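Local coordinates for protein hydrolase, HAD superfamily, subfamily III A (Legionella pneumophila, PDB 3N1U) that probably hydrolyses 3-deoxy-D-manno-octulosonate 8-phosphate to KDO and inorganic phosphate, a step of lipopolysaccharide biosynthesis, with magnesium as the likely cofactor, at residues K95-Y99 against P121-L125; I19-D25 against E112-D118; G130-S136 against A146-R152; L55-M59 against Q82-T86. All coordinates share one frame. Residue numbers count along the deposited sequence, not the author numbering.

Contact 1 of 4, residues K95-Y99 against P121-L125; sequences KRSAY and PDLPL
Residues 96-99 are helical (helix 96-106), with Tyr99 N bonded to Lys95 O at 3.1 Å; across from them Pro121 and Asp122 run into helix 123-128. CA atoms approach most closely at Lys95 and Pro121 (6.7 Å) and at Arg96 and Leu125 (6.8 Å). A water joins the backbones, accepting from Lys95 N (3.0 Å) and donating to Pro121 O (2.6 Å). Lys95, m at chi1 and extended beyond, sends NZ to Asp122 OD1 in a 2.6 Å salt bridge. NZ also forms a salt bridge with Asp25, a calcium ligand, consistent with the motif III lysine of HAD phosphatases, which in relatives steadies the aspartates and the phosphate. Asp122 OD2 accepts from the backbone N of Asp118 and Asp119. Leu125 (m, t) points across to helix 96-106: CD2 lies 3.5 Å from Tyr99 CB and 4.2 Å from Arg96 CA, CD1 3.8 Å from Lys95 CB. At the edge, Arg96 CG meets Pro124 CB at 4.1 Å.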
# COMPACT_ATOMS: atom_id res chain seq x y z
N LYS A 95 -19.79 -14.57 -15.63
CA LYS A 95 -19.85 -13.26 -16.34
C LYS A 95 -20.28 -13.36 -17.81
O LYS A 95 -20.50 -12.33 -18.47
CB LYS A 95 -18.48 -12.58 -16.26
CG LYS A 95 -18.05 -12.23 -14.79
CD LYS A 95 -16.79 -11.36 -14.77
CE LYS A 95 -16.52 -10.84 -13.33
NZ LYS A 95 -15.30 -9.99 -13.30
N ARG A 96 -20.42 -14.59 -18.31
CA ARG A 96 -20.70 -14.80 -19.76
C ARG A 96 -22.02 -14.18 -20.15
O ARG A 96 -22.14 -13.58 -21.22
CB ARG A 96 -20.68 -16.31 -20.10
CG ARG A 96 -19.24 -16.90 -19.99
CD ARG A 96 -19.21 -18.39 -20.25
NE ARG A 96 -19.88 -19.15 -19.19
CZ ARG A 96 -20.30 -20.41 -19.31
NH1 ARG A 96 -20.17 -21.07 -20.45
NH2 ARG A 96 -20.88 -20.99 -18.27
N SER A 97 -23.02 -14.33 -19.28
CA SER A 97 -24.37 -13.83 -19.60
C SER A 97 -24.43 -12.28 -19.65
O SER A 97 -25.10 -11.67 -20.50
CB SER A 97 -25.39 -14.40 -18.60
OG SER A 97 -26.65 -13.88 -18.93
N ALA A 98 -23.71 -11.63 -18.74
CA ALA A 98 -23.64 -10.17 -18.82
C ALA A 98 -22.93 -9.70 -20.10
O ALA A 98 -23.30 -8.69 -20.68
CB ALA A 98 -22.91 -9.58 -17.57
N TYR A 99 -21.84 -10.37 -20.48
CA TYR A 99 -21.15 -10.02 -21.71
C TYR A 99 -22.08 -10.13 -22.91
O TYR A 99 -22.08 -9.27 -23.79
CB TYR A 99 -19.96 -10.94 -21.94
CG TYR A 99 -19.33 -10.72 -23.32
CD1 TYR A 99 -18.51 -9.61 -23.55
CD2 TYR A 99 -19.58 -11.59 -24.38
CE1 TYR A 99 -17.95 -9.39 -24.82
CE2 TYR A 99 -19.03 -11.38 -25.63
CZ TYR A 99 -18.21 -10.28 -25.84
OH TYR A 99 -17.66 -10.10 -27.08
N PRO A 121 -13.00 -16.22 -13.14
CA PRO A 121 -14.29 -15.93 -13.84
C PRO A 121 -14.19 -14.95 -15.02
O PRO A 121 -15.09 -14.91 -15.87
CB PRO A 121 -15.21 -15.41 -12.73
CG PRO A 121 -14.48 -15.91 -11.36
CD PRO A 121 -13.02 -15.78 -11.72
N ASP A 122 -13.06 -14.24 -15.11
CA ASP A 122 -12.77 -13.37 -16.27
C ASP A 122 -12.25 -14.15 -17.47
O ASP A 122 -12.27 -13.65 -18.59
CB ASP A 122 -11.73 -12.31 -15.88
CG ASP A 122 -12.16 -11.47 -14.69
OD1 ASP A 122 -13.31 -10.95 -14.68
OD2 ASP A 122 -11.33 -11.32 -13.76
N LEU A 123 -11.73 -15.35 -17.24
CA LEU A 123 -11.06 -16.11 -18.30
C LEU A 123 -11.86 -16.32 -19.62
O LEU A 123 -11.33 -16.08 -20.70
CB LEU A 123 -10.63 -17.49 -17.78
CG LEU A 123 -9.15 -17.65 -17.51
CD1 LEU A 123 -9.00 -19.13 -17.08
CD2 LEU A 123 -8.42 -17.36 -18.86
N PRO A 124 -13.13 -16.77 -19.53
CA PRO A 124 -13.86 -16.97 -20.80
C PRO A 124 -14.08 -15.67 -21.57
O PRO A 124 -14.13 -15.72 -22.79
CB PRO A 124 -15.22 -17.51 -20.33
CG PRO A 124 -14.95 -18.10 -18.93
CD PRO A 124 -13.90 -17.22 -18.35
N LEU A 125 -14.25 -14.53 -20.87
CA LEU A 125 -14.37 -13.25 -21.54
C LEU A 125 -13.03 -12.80 -22.14
O LEU A 125 -12.96 -12.36 -23.29
CB LEU A 125 -14.99 -12.20 -20.61
CG LEU A 125 -16.43 -12.57 -20.17
CD1 LEU A 125 -17.03 -11.31 -19.59
CD2 LEU A 125 -17.26 -13.04 -21.36
O HOH W 1 -17.35 -16.22 -15.94

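Contact 2 of 4, residues I19-D25 against E112-D118; sequences IKCLICD and EFAYIGD. With CA (calcium ion), chain B.
Strands 21-24 and 113-117 run parallel, axes 4.6 Å apart and crossing at -19°, in register from Cys21 opposite Phe113 through Cys24 opposite Ile116. Glu112 O opens the pairing, accepting from Lys20 N (2.7 Å) and Cys21 N (3.2 Å). Phe113 (chi1 m) shares a face with Cys21 and Ile23: its CD1 is 3.5 Å from Ile23 CD1, and the Cys21 SG lies 4.9 Å from the ring centroid. Ala114 N donates to Cys21 O (2.9 Å) and Ala114 O accepts from Ile23 N (2.8 Å); Ala114 CB, on the other face, touches Leu22 CD1 at 3.7 Å. Tyr115 (chi1 t) brings CD2 to 3.7 Å from Ile23 CB, and its OH is hydrogen-bonded to Asp122. Ile116 N donates to Ile23 O (3.1 Å), and Ile116 O accepts from Asp25 N (3.2 Å). Past Gly117, Asp118 OD1 (chi1 p) lies 3.1 Å from Asp25 OD2, and each binds calcium at 2.2 Å, with Asp27 O and three waters completing the site. Asp25 OD1 pairs with Lys95; Asp118 OD2 is hydrogen-bonded to Gln50 of a second subunit. The cation thus offsets repulsion between two carboxylates at the C-terminal end of the parallel HAD sheet, where magnesium is predicted to bind.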
# COMPACT_ATOMS: atom_id res chain seq x y z
N ILE A 19 -10.90 -1.73 -31.36
CA ILE A 19 -11.66 -1.70 -30.11
C ILE A 19 -12.67 -0.55 -30.06
O ILE A 19 -12.32 0.62 -30.23
CB ILE A 19 -10.72 -1.63 -28.89
CG1 ILE A 19 -9.79 -2.86 -28.81
CG2 ILE A 19 -11.55 -1.53 -27.62
CD1 ILE A 19 -10.46 -4.30 -28.92
N LYS A 20 -13.94 -0.89 -29.83
CA LYS A 20 -14.99 0.09 -29.74
C LYS A 20 -15.60 0.11 -28.33
O LYS A 20 -16.39 1.00 -28.01
CB LYS A 20 -16.07 -0.21 -30.79
CG LYS A 20 -15.57 0.20 -32.19
CD LYS A 20 -16.62 0.15 -33.26
CE LYS A 20 -16.07 0.96 -34.45
NZ LYS A 20 -17.04 1.00 -35.57
N CYS A 21 -15.24 -0.85 -27.49
CA CYS A 21 -15.68 -0.83 -26.08
C CYS A 21 -14.64 -1.51 -25.24
O CYS A 21 -14.20 -2.62 -25.56
CB CYS A 21 -17.03 -1.56 -25.95
SG CYS A 21 -17.67 -1.64 -24.22
N LEU A 22 -14.19 -0.85 -24.15
CA LEU A 22 -13.40 -1.54 -23.11
C LEU A 22 -14.30 -1.97 -21.92
O LEU A 22 -15.06 -1.14 -21.37
CB LEU A 22 -12.25 -0.61 -22.58
CG LEU A 22 -11.54 -1.21 -21.35
CD1 LEU A 22 -10.81 -2.54 -21.70
CD2 LEU A 22 -10.52 -0.17 -20.79
N ILE A 23 -14.20 -3.24 -21.52
CA ILE A 23 -14.91 -3.75 -20.37
C ILE A 23 -13.88 -4.03 -19.26
O ILE A 23 -12.83 -4.66 -19.51
CB ILE A 23 -15.63 -5.13 -20.64
CG1 ILE A 23 -16.48 -5.09 -21.94
CG2 ILE A 23 -16.50 -5.50 -19.47
CD1 ILE A 23 -16.90 -6.52 -22.43
N CYS A 24 -14.18 -3.54 -18.06
CA CYS A 24 -13.31 -3.77 -16.92
C CYS A 24 -14.03 -4.55 -15.88
O CYS A 24 -15.20 -4.30 -15.62
CB CYS A 24 -12.85 -2.45 -16.23
SG CYS A 24 -12.00 -1.30 -17.32
N ASP A 25 -13.28 -5.41 -15.22
CA ASP A 25 -13.69 -5.96 -13.93
C ASP A 25 -13.38 -4.89 -12.85
O ASP A 25 -12.62 -3.95 -13.11
CB ASP A 25 -12.87 -7.20 -13.64
CG ASP A 25 -13.18 -7.80 -12.27
OD1 ASP A 25 -14.37 -7.89 -11.88
OD2 ASP A 25 -12.22 -8.19 -11.60
N GLU A 112 -14.45 -6.42 -31.31
CA GLU A 112 -14.47 -4.98 -31.09
C GLU A 112 -14.51 -4.66 -29.60
O GLU A 112 -14.53 -3.47 -29.21
CB GLU A 112 -15.66 -4.33 -31.81
CG GLU A 112 -15.60 -4.55 -33.36
CD GLU A 112 -16.76 -3.92 -34.08
OE1 GLU A 112 -17.92 -4.34 -33.86
OE2 GLU A 112 -16.52 -3.00 -34.87
N PHE A 113 -14.53 -5.71 -28.78
CA PHE A 113 -14.39 -5.55 -27.32
C PHE A 113 -12.95 -5.80 -26.85
O PHE A 113 -12.28 -6.72 -27.36
CB PHE A 113 -15.30 -6.57 -26.60
CG PHE A 113 -16.73 -6.21 -26.61
CD1 PHE A 113 -17.24 -5.26 -25.72
CD2 PHE A 113 -17.60 -6.83 -27.55
CE1 PHE A 113 -18.59 -4.91 -25.76
CE2 PHE A 113 -18.95 -6.48 -27.59
CZ PHE A 113 -19.44 -5.51 -26.69
N ALA A 114 -12.50 -5.00 -25.87
CA ALA A 114 -11.39 -5.38 -25.00
C ALA A 114 -11.95 -5.72 -23.63
O ALA A 114 -13.02 -5.18 -23.24
CB ALA A 114 -10.32 -4.20 -24.93
N TYR A 115 -11.23 -6.56 -22.86
CA TYR A 115 -11.64 -6.95 -21.52
C TYR A 115 -10.38 -7.11 -20.67
O TYR A 115 -9.38 -7.75 -21.12
CB TYR A 115 -12.39 -8.32 -21.55
CG TYR A 115 -12.95 -8.65 -20.17
CD1 TYR A 115 -12.14 -9.10 -19.13
CD2 TYR A 115 -14.30 -8.47 -19.90
CE1 TYR A 115 -12.68 -9.40 -17.87
CE2 TYR A 115 -14.83 -8.76 -18.67
CZ TYR A 115 -14.01 -9.22 -17.66
OH TYR A 115 -14.59 -9.49 -16.44
N ILE A 116 -10.37 -6.47 -19.51
CA ILE A 116 -9.25 -6.53 -18.58
C ILE A 116 -9.71 -7.15 -17.23
O ILE A 116 -10.70 -6.72 -16.61
CB ILE A 116 -8.53 -5.15 -18.46
CG1 ILE A 116 -7.27 -5.28 -17.57
CG2 ILE A 116 -9.51 -4.04 -17.95
CD1 ILE A 116 -6.37 -4.00 -17.58
N GLY A 117 -9.01 -8.21 -16.86
CA GLY A 117 -9.45 -9.11 -15.80
C GLY A 117 -8.28 -9.50 -14.90
O GLY A 117 -7.11 -9.29 -15.24
N ASP A 118 -8.57 -10.17 -13.78
CA ASP A 118 -7.50 -10.71 -12.91
C ASP A 118 -7.71 -12.16 -12.38
O ASP A 118 -6.78 -12.76 -11.81
CB ASP A 118 -7.32 -9.77 -11.70
CG ASP A 118 -8.42 -9.95 -10.66
OD1 ASP A 118 -9.64 -9.76 -10.95
OD2 ASP A 118 -8.04 -10.23 -9.50
CA CA B . -11.57 -9.47 -9.94
O HOH W 2 -10.43 -10.80 -8.29
O HOH W 3 -13.53 -9.78 -8.60
O HOH W 4 -12.49 -11.33 -11.23

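Contact 3 of 4, residues G130-S136 against A146-R152; sequences GLGVAVS and ADWRTER. With CA (calcium ion), chain C.
A beta-alpha-beta unit, strand 131-134, helix 140-145 and strand 148-149, is closed here at the edge of the parallel sheet. Val133 pairs in parallel with Trp148 (CA to CA 5.1 Å) and Ala134 with Arg149 (4.5 Å). Where the chain leaves the helix at Ala146, Gly132 O accepts from Asp147 N (2.8 Å) and weakly from Trp148 N (3.5 Å), while Gly132 N donates to Asp147 OD2 (2.9 Å). Asp147 (chi1 m) also holds a calcium through OD1 (2.6 Å) and OD2 (2.8 Å), with four waters also bound. The pairing continues as Ala134 N donates to Trp148 O (2.9 Å) and Thr150 N to Ala134 O (3.0 Å). On one face Val133 CG1 touches Trp148 CE3 at 3.8 Å and Thr150 CG2 at 3.9 Å, beside helix 158-169; on the other, Ala134 CB meets Ala146 CB at 3.7 Å. Thr150 OG1 (chi1 p) donates to Arg152 O at 2.8 Å, and Ser136 N gives the same carbonyl a weak bond at 3.3 Å. Strand 131-134 continues the pairing inward to 113-117, so the unit forms the last crossover of the Rossmann-like HAD core.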
# COMPACT_ATOMS: atom_id res chain seq x y z
N GLY A 130 -11.78 -9.40 -28.57
CA GLY A 130 -10.66 -9.13 -29.49
C GLY A 130 -9.35 -8.92 -28.76
O GLY A 130 -8.28 -9.35 -29.21
N LEU A 131 -9.43 -8.24 -27.61
CA LEU A 131 -8.23 -7.90 -26.85
C LEU A 131 -8.45 -8.22 -25.36
O LEU A 131 -9.07 -7.45 -24.61
CB LEU A 131 -7.82 -6.41 -27.08
CG LEU A 131 -6.58 -5.90 -26.27
CD1 LEU A 131 -5.33 -6.79 -26.45
CD2 LEU A 131 -6.28 -4.48 -26.80
N GLY A 132 -8.03 -9.42 -24.96
CA GLY A 132 -8.25 -9.93 -23.59
C GLY A 132 -6.98 -9.60 -22.83
O GLY A 132 -5.88 -9.97 -23.25
N VAL A 133 -7.14 -8.89 -21.71
CA VAL A 133 -5.98 -8.34 -20.98
C VAL A 133 -5.92 -8.79 -19.53
O VAL A 133 -6.94 -8.82 -18.82
CB VAL A 133 -5.90 -6.79 -21.07
CG1 VAL A 133 -4.67 -6.25 -20.29
CG2 VAL A 133 -5.84 -6.34 -22.59
N ALA A 134 -4.71 -9.13 -19.10
CA ALA A 134 -4.46 -9.45 -17.68
C ALA A 134 -3.75 -8.29 -17.00
O ALA A 134 -2.79 -7.77 -17.53
CB ALA A 134 -3.62 -10.73 -17.53
N VAL A 135 -4.25 -7.86 -15.84
CA VAL A 135 -3.39 -6.99 -14.94
C VAL A 135 -2.17 -7.81 -14.50
O VAL A 135 -2.20 -9.06 -14.50
CB VAL A 135 -4.18 -6.43 -13.72
CG1 VAL A 135 -5.31 -5.46 -14.21
CG2 VAL A 135 -4.77 -7.55 -12.82
N SER A 136 -1.07 -7.14 -14.13
CA SER A 136 0.15 -7.90 -13.86
C SER A 136 0.01 -8.79 -12.63
O SER A 136 0.74 -9.74 -12.49
CB SER A 136 1.39 -6.99 -13.71
OG SER A 136 1.35 -6.24 -12.52
N ALA A 146 -4.25 -14.63 -21.50
CA ALA A 146 -4.57 -13.32 -22.01
C ALA A 146 -3.78 -12.99 -23.28
O ALA A 146 -2.70 -13.53 -23.49
CB ALA A 146 -4.24 -12.25 -20.90
N ASP A 147 -4.30 -12.10 -24.13
CA ASP A 147 -3.53 -11.62 -25.28
C ASP A 147 -2.35 -10.76 -24.89
O ASP A 147 -1.37 -10.67 -25.63
CB ASP A 147 -4.42 -10.82 -26.20
CG ASP A 147 -5.52 -11.66 -26.80
OD1 ASP A 147 -5.21 -12.76 -27.31
OD2 ASP A 147 -6.71 -11.28 -26.67
N TRP A 148 -2.45 -10.11 -23.73
CA TRP A 148 -1.48 -9.10 -23.29
C TRP A 148 -1.62 -8.92 -21.80
O TRP A 148 -2.68 -9.13 -21.23
CB TRP A 148 -1.79 -7.75 -23.98
CG TRP A 148 -0.76 -6.64 -23.73
CD1 TRP A 148 0.55 -6.67 -24.06
CD2 TRP A 148 -1.01 -5.34 -23.15
NE1 TRP A 148 1.16 -5.49 -23.70
CE2 TRP A 148 0.23 -4.65 -23.14
CE3 TRP A 148 -2.16 -4.69 -22.63
CZ2 TRP A 148 0.38 -3.33 -22.62
CZ3 TRP A 148 -2.01 -3.37 -22.10
CH2 TRP A 148 -0.74 -2.72 -22.11
N ARG A 149 -0.54 -8.51 -21.15
CA ARG A 149 -0.61 -8.18 -19.74
C ARG A 149 -0.03 -6.80 -19.53
O ARG A 149 0.91 -6.38 -20.24
CB ARG A 149 0.16 -9.21 -18.88
CG ARG A 149 1.68 -9.17 -19.07
CD ARG A 149 2.30 -10.20 -18.12
NE ARG A 149 2.06 -11.55 -18.61
CZ ARG A 149 2.56 -12.66 -18.05
NH1 ARG A 149 3.33 -12.55 -16.95
NH2 ARG A 149 2.32 -13.85 -18.58
N THR A 150 -0.59 -6.08 -18.56
CA THR A 150 -0.06 -4.74 -18.26
C THR A 150 1.21 -4.87 -17.40
O THR A 150 1.45 -5.95 -16.78
CB THR A 150 -1.11 -3.90 -17.49
OG1 THR A 150 -1.48 -4.59 -16.27
CG2 THR A 150 -2.38 -3.70 -18.39
N GLU A 151 2.02 -3.81 -17.36
CA GLU A 151 3.19 -3.76 -16.48
C GLU A 151 2.68 -3.48 -15.09
O GLU A 151 3.14 -4.07 -14.12
CB GLU A 151 4.17 -2.66 -16.92
CG GLU A 151 4.71 -2.86 -18.34
CD GLU A 151 5.67 -4.05 -18.45
OE1 GLU A 151 6.89 -3.84 -18.21
OE2 GLU A 151 5.23 -5.18 -18.81
N ARG A 152 1.75 -2.53 -14.99
CA ARG A 152 1.26 -2.14 -13.68
C ARG A 152 0.24 -3.11 -13.10
O ARG A 152 -0.38 -3.89 -13.84
CB ARG A 152 0.70 -0.70 -13.74
CG ARG A 152 1.81 0.35 -13.95
CD ARG A 152 1.27 1.57 -14.72
NE ARG A 152 2.30 2.51 -15.23
CZ ARG A 152 2.82 2.47 -16.46
NH1 ARG A 152 2.43 1.53 -17.33
NH2 ARG A 152 3.70 3.39 -16.86
CA CA C . -7.53 -13.85 -27.38
O HOH W 5 -9.10 -13.11 -26.62
O HOH W 6 -7.10 -14.45 -24.81
O HOH W 7 -9.14 -13.11 -29.30
O HOH W 8 -6.73 -14.48 -29.15

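Contact 4 of 4, residues L55-M59 against Q82-T86; sequences LKLLM and QLGIT
A helix and the end of another meet here without any hydrogen bond between them: residues 55-59 lie within helix 49-60, with Met59 N bonded to Leu55 O at 3.1 Å, while residues 82-86 carry the end of helix 74-83 and the chain leaving it. Their backbones stay apart, the nearest CA atoms being Lys56 and Leu83 at 7.1 Å. Gly84, at phi 67° and psi 29°, closes helix 74-83 with a Schellman motif, so Leu83 and Ile85, on either side of it in sequence, can both bring their side-chain ends to the same helix. Leu55 and Met59, one turn apart, supply the opposing bumps. Leu55 (m, t) sets CD1 against the notch between the two tips, 4.0 Å from Leu83 CD1 and 3.8 Å from Ile85 CD1. Met59, present as selenomethionine (m, t, m), folds its end along the turn: CE sits 3.4 Å from Leu83 O and 4.0 Å from Ile85 CG1, with SE 4.1 Å from Gly84 O. The methyl thus fills the hollow beside the turn. Lys56 lies alongside Leu83, its extended chain bringing CE to 4.0 Å from Leu83 CD2. Val65 of strand 64-68 touches Leu55, Met59 and Ile85, lining the floor beneath them. This is helix-to-turn packing over a parallel beta-sheet, typical of the layered alpha/beta arrangement of the Rossmann-like HAD fold.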
# COMPACT_ATOMS: atom_id res chain seq x y z
N LEU A 55 -10.33 6.00 -18.40
CA LEU A 55 -11.71 5.71 -18.85
C LEU A 55 -12.38 6.94 -19.40
O LEU A 55 -13.07 6.86 -20.40
CB LEU A 55 -12.50 5.08 -17.69
CG LEU A 55 -11.89 3.77 -17.13
CD1 LEU A 55 -12.81 3.18 -16.04
CD2 LEU A 55 -11.71 2.71 -18.28
N LYS A 56 -12.16 8.11 -18.78
CA LYS A 56 -12.74 9.33 -19.32
C LYS A 56 -12.17 9.72 -20.67
O LYS A 56 -12.88 10.31 -21.53
CB LYS A 56 -12.58 10.50 -18.34
CG LYS A 56 -13.40 10.38 -17.06
CD LYS A 56 -12.94 11.47 -16.11
CE LYS A 56 -13.90 11.64 -14.96
NZ LYS A 56 -13.41 12.80 -14.14
N LEU A 57 -10.88 9.43 -20.87
CA LEU A 57 -10.28 9.69 -22.18
C LEU A 57 -10.86 8.77 -23.24
O LEU A 57 -11.08 9.20 -24.39
CB LEU A 57 -8.77 9.52 -22.13
CG LEU A 57 -7.99 10.61 -21.34
CD1 LEU A 57 -6.50 10.26 -21.06
CD2 LEU A 57 -8.06 11.94 -22.04
N LEU A 58 -11.05 7.50 -22.91
CA LEU A 58 -11.69 6.63 -23.93
C LEU A 58 -13.04 7.20 -24.31
O LEU A 58 -13.40 7.32 -25.50
CB LEU A 58 -11.89 5.21 -23.40
CG LEU A 58 -10.63 4.34 -23.27
CD1 LEU A 58 -11.02 2.92 -22.77
CD2 LEU A 58 -9.93 4.26 -24.61
N MSE A 59 -13.83 7.53 -23.32
CA MSE A 59 -15.18 8.03 -23.62
C MSE A 59 -15.19 9.36 -24.38
O MSE A 59 -16.07 9.56 -25.24
CB MSE A 59 -15.99 8.10 -22.31
CG MSE A 59 -16.26 6.67 -21.72
SE MSE A 59 -17.50 6.79 -20.18
CE MSE A 59 -16.13 7.17 -18.90
N GLN A 82 -19.54 8.48 -10.40
CA GLN A 82 -18.44 9.46 -10.44
C GLN A 82 -17.85 9.53 -11.82
O GLN A 82 -17.57 10.63 -12.32
CB GLN A 82 -17.26 9.10 -9.49
CG GLN A 82 -17.46 9.49 -8.06
CD GLN A 82 -16.23 9.24 -7.18
OE1 GLN A 82 -15.28 8.53 -7.56
NE2 GLN A 82 -16.26 9.82 -5.98
N LEU A 83 -17.64 8.36 -12.43
CA LEU A 83 -17.01 8.29 -13.75
C LEU A 83 -17.97 8.46 -14.94
O LEU A 83 -17.53 8.55 -16.09
CB LEU A 83 -16.23 6.99 -13.87
CG LEU A 83 -15.00 6.90 -12.96
CD1 LEU A 83 -14.30 5.56 -13.18
CD2 LEU A 83 -14.05 8.10 -13.14
N GLY A 84 -19.27 8.53 -14.66
CA GLY A 84 -20.30 8.62 -15.74
C GLY A 84 -20.41 7.36 -16.58
O GLY A 84 -20.82 7.39 -17.77
N ILE A 85 -20.11 6.23 -15.97
CA ILE A 85 -20.20 4.94 -16.66
C ILE A 85 -21.58 4.37 -16.47
O ILE A 85 -21.93 4.02 -15.33
CB ILE A 85 -19.17 3.92 -16.09
CG1 ILE A 85 -17.77 4.37 -16.55
CG2 ILE A 85 -19.50 2.50 -16.60
CD1 ILE A 85 -16.59 3.83 -15.80
N THR A 86 -22.35 4.23 -17.56
CA THR A 86 -23.72 3.71 -17.44
C THR A 86 -23.88 2.20 -17.74
O THR A 86 -24.80 1.57 -17.22
CB THR A 86 -24.71 4.49 -18.30
OG1 THR A 86 -24.38 4.30 -19.66
CG2 THR A 86 -24.65 5.99 -17.95

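How the contacts relate
From the N terminus, strand 21-24 waits nearly ninety residues for its partner 113-117, and contact 2 thereby closes the longest loop. Contact 4 forms and finishes within that interval, joining helix 49-60 to the exit of helix 74-83; Leu55 and Leu58 carry it onto Leu22 of contact 2. Contact 1 crosses contact 2: residues 95-99 precede strand 113-117, residues 121-125 follow it, and the Lys95-Asp25 salt bridge and the probable Asp122-Tyr115 hydrogen bond join the two beside the metal site. Contact 3 comes last, in series, extending the sheet outward because strand 131-134 pairs with 113-117. Contacts 3 and 4 lie on opposite sides of the chain's centre, with contact 2 between them.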